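Local coordinates for protein Pcza361.24 (Amycolatopsis orientalis, PDB 3G2M) that probably transfers a methyl group from S-adenosyl-L-methionine to a nitrogen of glycopeptide antibiotics during their biosynthesis, at residues P99-G104 against A129-R134; A253-V258 against I269-F274; F274-G277 against K282-V285. All coordinates share one frame; numbering follows the deposited sequence.

Three contacts sample the two ends of one seven-stranded methyltransferase sheet. Contact 1 joins helix ends near strand 135-139, whereas contacts 2 and 3 involve strand 267-274, outermost at the other end within the chain. The centre of contact 1 is about 29 Å from that of contact 2 and about 25 Å from that of contact 3. Contacts 2 and 3 have centres about 11 Å apart, share Phe274 and touch, Pro254 CG packing on Val285 CG2 at 3.8 Å. No cofactor is bound to this chain, but two residues of its site give the scale: the Met284 side chain is about 6 Å from that of Ser157, and the Leu101 side chain about 11 Å from that of Arg95.

Contact 1. Residues P99-G104 against A129-R134; sequences PFLDLG and ADVRDR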
# COMPACT_ATOMS: atom_id res chain seq x y z
N PRO A 99 -29.99 -5.90 3.88
CA PRO A 99 -30.10 -7.01 2.92
C PRO A 99 -29.83 -8.40 3.52
O PRO A 99 -30.55 -9.35 3.19
CB PRO A 99 -29.04 -6.67 1.88
CG PRO A 99 -28.97 -5.19 1.90
CD PRO A 99 -29.18 -4.80 3.33
N PHE A 100 -28.83 -8.53 4.39
CA PHE A 100 -28.54 -9.82 5.05
C PHE A 100 -29.68 -10.28 5.96
O PHE A 100 -30.05 -11.45 5.95
CB PHE A 100 -27.24 -9.75 5.87
CG PHE A 100 -25.98 -9.70 5.04
CD1 PHE A 100 -25.93 -10.25 3.76
CD2 PHE A 100 -24.82 -9.12 5.57
CE1 PHE A 100 -24.75 -10.21 3.01
CE2 PHE A 100 -23.64 -9.08 4.82
CZ PHE A 100 -23.60 -9.62 3.54
N LEU A 101 -30.24 -9.35 6.73
CA LEU A 101 -31.37 -9.64 7.61
C LEU A 101 -32.61 -10.02 6.80
O LEU A 101 -33.43 -10.82 7.25
CB LEU A 101 -31.67 -8.45 8.52
CG LEU A 101 -30.59 -8.06 9.54
CD1 LEU A 101 -30.83 -6.65 10.05
CD2 LEU A 101 -30.51 -9.05 10.68
N ASP A 102 -32.73 -9.45 5.60
CA ASP A 102 -33.81 -9.75 4.65
C ASP A 102 -33.74 -11.16 4.09
O ASP A 102 -34.72 -11.66 3.53
CB ASP A 102 -33.78 -8.74 3.50
CG ASP A 102 -34.41 -7.41 3.87
OD1 ASP A 102 -34.98 -7.29 4.98
OD2 ASP A 102 -34.35 -6.48 3.03
N LEU A 103 -32.58 -11.80 4.23
CA LEU A 103 -32.39 -13.18 3.81
C LEU A 103 -32.65 -14.17 4.95
O LEU A 103 -32.53 -15.38 4.77
CB LEU A 103 -30.99 -13.37 3.23
CG LEU A 103 -30.62 -12.49 2.02
CD1 LEU A 103 -29.12 -12.45 1.83
CD2 LEU A 103 -31.31 -12.95 0.74
N GLY A 104 -33.00 -13.64 6.12
CA GLY A 104 -33.32 -14.46 7.29
C GLY A 104 -32.18 -14.67 8.27
O GLY A 104 -32.37 -15.26 9.34
N ALA A 129 -40.14 -5.93 14.16
CA ALA A 129 -39.60 -6.69 15.29
C ALA A 129 -38.77 -7.92 14.91
O ALA A 129 -37.75 -8.19 15.53
CB ALA A 129 -40.71 -7.07 16.27
N ASP A 130 -39.22 -8.65 13.89
CA ASP A 130 -38.53 -9.86 13.43
C ASP A 130 -37.13 -9.57 12.88
O ASP A 130 -36.19 -10.34 13.11
CB ASP A 130 -39.36 -10.61 12.38
CG ASP A 130 -39.85 -9.71 11.25
OD1 ASP A 130 -40.60 -8.75 11.53
OD2 ASP A 130 -39.51 -9.98 10.08
N VAL A 131 -36.99 -8.46 12.16
CA VAL A 131 -35.71 -8.01 11.62
C VAL A 131 -34.80 -7.56 12.76
O VAL A 131 -33.67 -8.05 12.90
CB VAL A 131 -35.90 -6.87 10.58
CG1 VAL A 131 -34.56 -6.29 10.15
CG2 VAL A 131 -36.68 -7.37 9.37
N ARG A 132 -35.31 -6.65 13.59
CA ARG A 132 -34.57 -6.09 14.73
C ARG A 132 -34.06 -7.16 15.70
O ARG A 132 -32.91 -7.08 16.15
CB ARG A 132 -35.44 -5.05 15.46
CG ARG A 132 -34.86 -4.53 16.77
CD ARG A 132 -35.63 -3.33 17.31
NE ARG A 132 -37.06 -3.60 17.50
CZ ARG A 132 -38.02 -3.16 16.68
NH1 ARG A 132 -37.72 -2.42 15.62
NH2 ARG A 132 -39.29 -3.47 16.94
N ASP A 133 -34.89 -8.16 15.98
CA ASP A 133 -34.54 -9.24 16.91
C ASP A 133 -33.40 -10.15 16.42
O ASP A 133 -32.77 -10.85 17.22
CB ASP A 133 -35.77 -10.09 17.26
CG ASP A 133 -36.83 -9.31 18.04
OD1 ASP A 133 -36.51 -8.26 18.64
OD2 ASP A 133 -37.99 -9.76 18.05
N ARG A 134 -33.14 -10.14 15.12
CA ARG A 134 -32.09 -10.97 14.51
C ARG A 134 -30.75 -10.25 14.33
O ARG A 134 -29.74 -10.87 13.97
CB ARG A 134 -32.57 -11.57 13.19
CG ARG A 134 -33.56 -12.73 13.37
CD ARG A 134 -33.90 -13.40 12.05
NE ARG A 134 -34.86 -12.63 11.27
CZ ARG A 134 -34.56 -11.88 10.21
NH1 ARG A 134 -33.31 -11.79 9.78
NH2 ARG A 134 -35.52 -11.23 9.57
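The carbonyl oxygen of Leu101 accepts from two segments, from Arg134 NH1 across the contact and from Gly104 N within its own turn. Arg134 brings its guanidinium over from the other segment, and its NH1 donates to Leu101 O at 2.7 Å. This bond lies in the carbonyl plane, on a lone pair, with a C=O...N angle of 123°, although the oxygen stands 16° out of the guanidinium plane. Arg134 NH2 adds a weak bond to the same oxygen at 3.1 Å. A bend at chi3 (-78°) turns the arginine head back so that its edge meets the carbonyl while Gly104 CA lies over one face. The NH1 group also donates to Trp105 O, so one nitrogen links two carbonyls just where the chain leaves the helix.

Beside this polar grip runs a small apolar seam. Leu101 CD1 packs on Val131 CG1 at 3.7 Å, the two side chains crossing obliquely, and Leu101 CD2 approaches the carbonyl carbon of Arg134 at 3.8 Å. Val107 of strand 107-111 also touches the Leu101 side chain. Gly104, with its positive phi, closes the turn from Leu101. The result is a Schellman motif ending helix 97-101, with Leu101 O also bonded by an arginine side chain, within the Rossmann-like fold of S-adenosyl-L-methionine-dependent methyltransferases.

Contact 2. Residues A253-V258 against I269-F274; sequences APDQVV and IAQTPF
Val258 and the side chain of Gln271 approach from opposite directions, and their meeting is the closely packed half of this small contact. The valine CG2 methyl lies over a face of the Gln271 amide, 3.6 Å from its CD, and CG1 stands above the same face toward the outer end of the group. With CG1 anti to the backbone N (chi1 167°), Val258 sets CG2 beside that N, and both methyls reach the glutamine. Gln271 answers with a chain extended beyond CG (chi2 175°), which carries its amide away from the strand to the first turns of the helix.

The other half is looser and more polar. Asp255, one turn earlier on the helix, swings its carboxylate toward the end of the same amide, and its plane stands 81° from that of the amide. Both residues are exposed, and only 114 Å² is buried in all.

The helix also packs on the sheet, Pro254 on Val285 and Leu190, Val257 on Leu188 and Leu190. On the strand side, Thr272 is hydrogen-bonded through its backbone to Leu286. Between helix 254-263 and strand 267-274, outermost within the chain, one long side chain thus offers an amide face to two methyls while a carboxylate lies close to the amide plane, which implies a small surface contact of mixed apolar and polar character.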
# COMPACT_ATOMS: atom_id res chain seq x y z
N ALA A 253 -5.07 -4.73 -4.85
CA ALA A 253 -5.38 -5.75 -5.84
C ALA A 253 -5.94 -6.97 -5.10
O ALA A 253 -5.40 -7.35 -4.06
CB ALA A 253 -4.11 -6.13 -6.62
N PRO A 254 -7.06 -7.56 -5.59
CA PRO A 254 -7.58 -8.78 -4.95
C PRO A 254 -6.53 -9.87 -4.75
O PRO A 254 -6.53 -10.53 -3.71
CB PRO A 254 -8.67 -9.24 -5.94
CG PRO A 254 -9.15 -7.95 -6.55
CD PRO A 254 -7.91 -7.11 -6.71
N ASP A 255 -5.63 -10.05 -5.72
CA ASP A 255 -4.58 -11.08 -5.61
C ASP A 255 -3.59 -10.80 -4.48
O ASP A 255 -3.04 -11.73 -3.90
CB ASP A 255 -3.84 -11.27 -6.95
CG ASP A 255 -4.68 -11.99 -8.01
OD1 ASP A 255 -5.65 -12.70 -7.65
OD2 ASP A 255 -4.38 -11.84 -9.21
N GLN A 256 -3.38 -9.52 -4.17
CA GLN A 256 -2.53 -9.12 -3.03
C GLN A 256 -3.16 -9.53 -1.69
O GLN A 256 -2.48 -10.08 -0.82
CB GLN A 256 -2.24 -7.60 -3.05
CG GLN A 256 -1.56 -7.05 -1.77
CD GLN A 256 -0.14 -7.57 -1.56
OE1 GLN A 256 0.56 -7.90 -2.52
NE2 GLN A 256 0.30 -7.63 -0.31
N VAL A 257 -4.45 -9.26 -1.52
CA VAL A 257 -5.17 -9.69 -0.31
C VAL A 257 -5.18 -11.22 -0.20
O VAL A 257 -5.01 -11.77 0.89
CB VAL A 257 -6.62 -9.13 -0.26
CG1 VAL A 257 -7.41 -9.69 0.95
CG2 VAL A 257 -6.61 -7.61 -0.23
N VAL A 258 -5.38 -11.90 -1.33
CA VAL A 258 -5.26 -13.37 -1.35
C VAL A 258 -3.88 -13.83 -0.83
O VAL A 258 -3.82 -14.71 0.04
CB VAL A 258 -5.57 -13.97 -2.75
CG1 VAL A 258 -5.13 -15.43 -2.83
CG2 VAL A 258 -7.06 -13.86 -3.06
N ILE A 269 -10.01 -20.65 -1.06
CA ILE A 269 -10.60 -21.78 -1.79
C ILE A 269 -11.43 -21.40 -3.02
O ILE A 269 -11.81 -22.27 -3.81
CB ILE A 269 -11.42 -22.71 -0.84
CG1 ILE A 269 -12.52 -21.92 -0.12
CG2 ILE A 269 -10.49 -23.41 0.15
CD1 ILE A 269 -13.49 -22.78 0.69
N ALA A 270 -11.73 -20.11 -3.16
CA ALA A 270 -12.41 -19.60 -4.35
C ALA A 270 -12.30 -18.08 -4.44
O ALA A 270 -12.30 -17.39 -3.43
CB ALA A 270 -13.88 -20.03 -4.37
N GLN A 271 -12.19 -17.58 -5.67
CA GLN A 271 -12.21 -16.15 -5.97
C GLN A 271 -13.12 -15.97 -7.18
O GLN A 271 -12.82 -16.48 -8.26
CB GLN A 271 -10.83 -15.62 -6.36
CG GLN A 271 -9.68 -15.93 -5.43
CD GLN A 271 -8.34 -15.44 -5.99
OE1 GLN A 271 -8.25 -14.34 -6.55
NE2 GLN A 271 -7.32 -16.25 -5.86
N THR A 272 -14.22 -15.26 -6.98
CA THR A 272 -15.22 -15.10 -8.04
C THR A 272 -15.41 -13.63 -8.40
O THR A 272 -15.97 -12.86 -7.61
CB THR A 272 -16.57 -15.72 -7.65
OG1 THR A 272 -16.37 -17.05 -7.15
CG2 THR A 272 -17.52 -15.77 -8.85
N PRO A 273 -14.95 -13.22 -9.60
CA PRO A 273 -15.22 -11.86 -10.06
C PRO A 273 -16.71 -11.63 -10.33
O PRO A 273 -17.41 -12.55 -10.75
CB PRO A 273 -14.39 -11.75 -11.34
CG PRO A 273 -14.20 -13.15 -11.80
CD PRO A 273 -14.14 -13.99 -10.57
N PHE A 274 -17.17 -10.42 -10.05
CA PHE A 274 -18.57 -10.04 -10.28
C PHE A 274 -18.70 -8.53 -10.43
O PHE A 274 -17.78 -7.78 -10.07
CB PHE A 274 -19.48 -10.56 -9.15
CG PHE A 274 -19.26 -9.89 -7.82
CD1 PHE A 274 -20.08 -8.83 -7.42
CD2 PHE A 274 -18.28 -10.33 -6.95
CE1 PHE A 274 -19.90 -8.22 -6.18
CE2 PHE A 274 -18.09 -9.72 -5.71
CZ PHE A 274 -18.90 -8.67 -5.32

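Contact 3. Residues F274-G277 against K282-V285; sequences FASG and KDMV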
# COMPACT_ATOMS: atom_id res chain seq x y z
N PHE A 274 -17.17 -10.42 -10.05
CA PHE A 274 -18.57 -10.04 -10.28
C PHE A 274 -18.70 -8.53 -10.43
O PHE A 274 -17.78 -7.78 -10.07
CB PHE A 274 -19.48 -10.56 -9.15
CG PHE A 274 -19.26 -9.89 -7.82
CD1 PHE A 274 -20.08 -8.83 -7.42
CD2 PHE A 274 -18.28 -10.33 -6.95
CE1 PHE A 274 -19.90 -8.22 -6.18
CE2 PHE A 274 -18.09 -9.72 -5.71
CZ PHE A 274 -18.90 -8.67 -5.32
N ALA A 275 -19.83 -8.08 -10.98
CA ALA A 275 -20.11 -6.66 -11.16
C ALA A 275 -20.87 -6.13 -9.95
O ALA A 275 -21.91 -6.68 -9.57
CB ALA A 275 -20.89 -6.42 -12.44
N SER A 276 -20.35 -5.06 -9.37
CA SER A 276 -20.97 -4.44 -8.19
C SER A 276 -22.32 -3.78 -8.48
O SER A 276 -23.16 -3.65 -7.59
CB SER A 276 -20.01 -3.45 -7.54
OG SER A 276 -19.62 -2.44 -8.45
N GLY A 277 -22.52 -3.36 -9.73
CA GLY A 277 -23.79 -2.76 -10.14
C GLY A 277 -24.77 -3.77 -10.73
O GLY A 277 -25.77 -3.38 -11.35
N LYS A 282 -17.19 -6.64 -14.63
CA LYS A 282 -16.92 -7.24 -13.33
C LYS A 282 -15.81 -6.42 -12.67
O LYS A 282 -14.68 -6.38 -13.16
CB LYS A 282 -16.56 -8.72 -13.48
CG LYS A 282 -17.73 -9.58 -13.97
CD LYS A 282 -17.34 -11.04 -14.13
CE LYS A 282 -18.56 -11.95 -14.11
NZ LYS A 282 -19.37 -11.87 -15.36
N ASP A 283 -16.15 -5.74 -11.58
CA ASP A 283 -15.24 -4.80 -10.92
C ASP A 283 -14.98 -5.14 -9.46
O ASP A 283 -14.52 -4.30 -8.68
CB ASP A 283 -15.79 -3.37 -11.04
CG ASP A 283 -17.15 -3.20 -10.37
OD1 ASP A 283 -17.75 -4.20 -9.96
OD2 ASP A 283 -17.61 -2.04 -10.26
N MSE A 284 -15.25 -6.39 -9.10
CA MSE A 284 -15.14 -6.86 -7.74
C MSE A 284 -14.92 -8.36 -7.72
O MSE A 284 -15.34 -9.06 -8.63
CB MSE A 284 -16.42 -6.51 -6.98
CG MSE A 284 -16.28 -6.47 -5.49
SE MSE A 284 -17.74 -5.40 -4.79
CE MSE A 284 -16.95 -3.63 -5.02
N VAL A 285 -14.27 -8.84 -6.66
CA VAL A 285 -13.99 -10.26 -6.47
C VAL A 285 -14.54 -10.73 -5.12
O VAL A 285 -14.32 -10.07 -4.09
CB VAL A 285 -12.45 -10.55 -6.57
CG1 VAL A 285 -12.15 -12.03 -6.34
CG2 VAL A 285 -11.91 -10.13 -7.92
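Phe274 and Met284, a selenomethionine, form the inner shell of this contact as an antiparallel hydrogen-bonded pair. Phe274 N donates to Met284 O at 2.7 Å, while Phe274 O accepts weak bonds from the backbone N atoms of Asp283 and Met284. Over the ring, Met284 CB makes a CH-pi contact 3.9 Å from the centroid and 18° off the normal. The selenium continues obliquely past the rim, 3.5 Å from Phe274 CZ, in a Met-aromatic contact. The phenylalanine holds CG between its backbone N and carbonyl carbon (chi1 69°), which folds the ring back over its strand partner.

Beyond the pair, the carboxylate of Asp283 fastens the departing chain. Its OD1 takes the backbone N of Ser276 at 2.8 Å, and its OD2 takes Ser276 OG at 2.7 Å through a syn lone pair. Both oxygens thus tie the start of the loop to Asp283.

Asp283 is itself hydrogen-bonded through its backbone to Met192, as Val285 is to Leu190 on strand 184-191. Strands 267-274 and 284-290 therefore form a beta-hairpin, the second strand also pairing with 184-191, with Glu74 of helix 69-79 against Phe274.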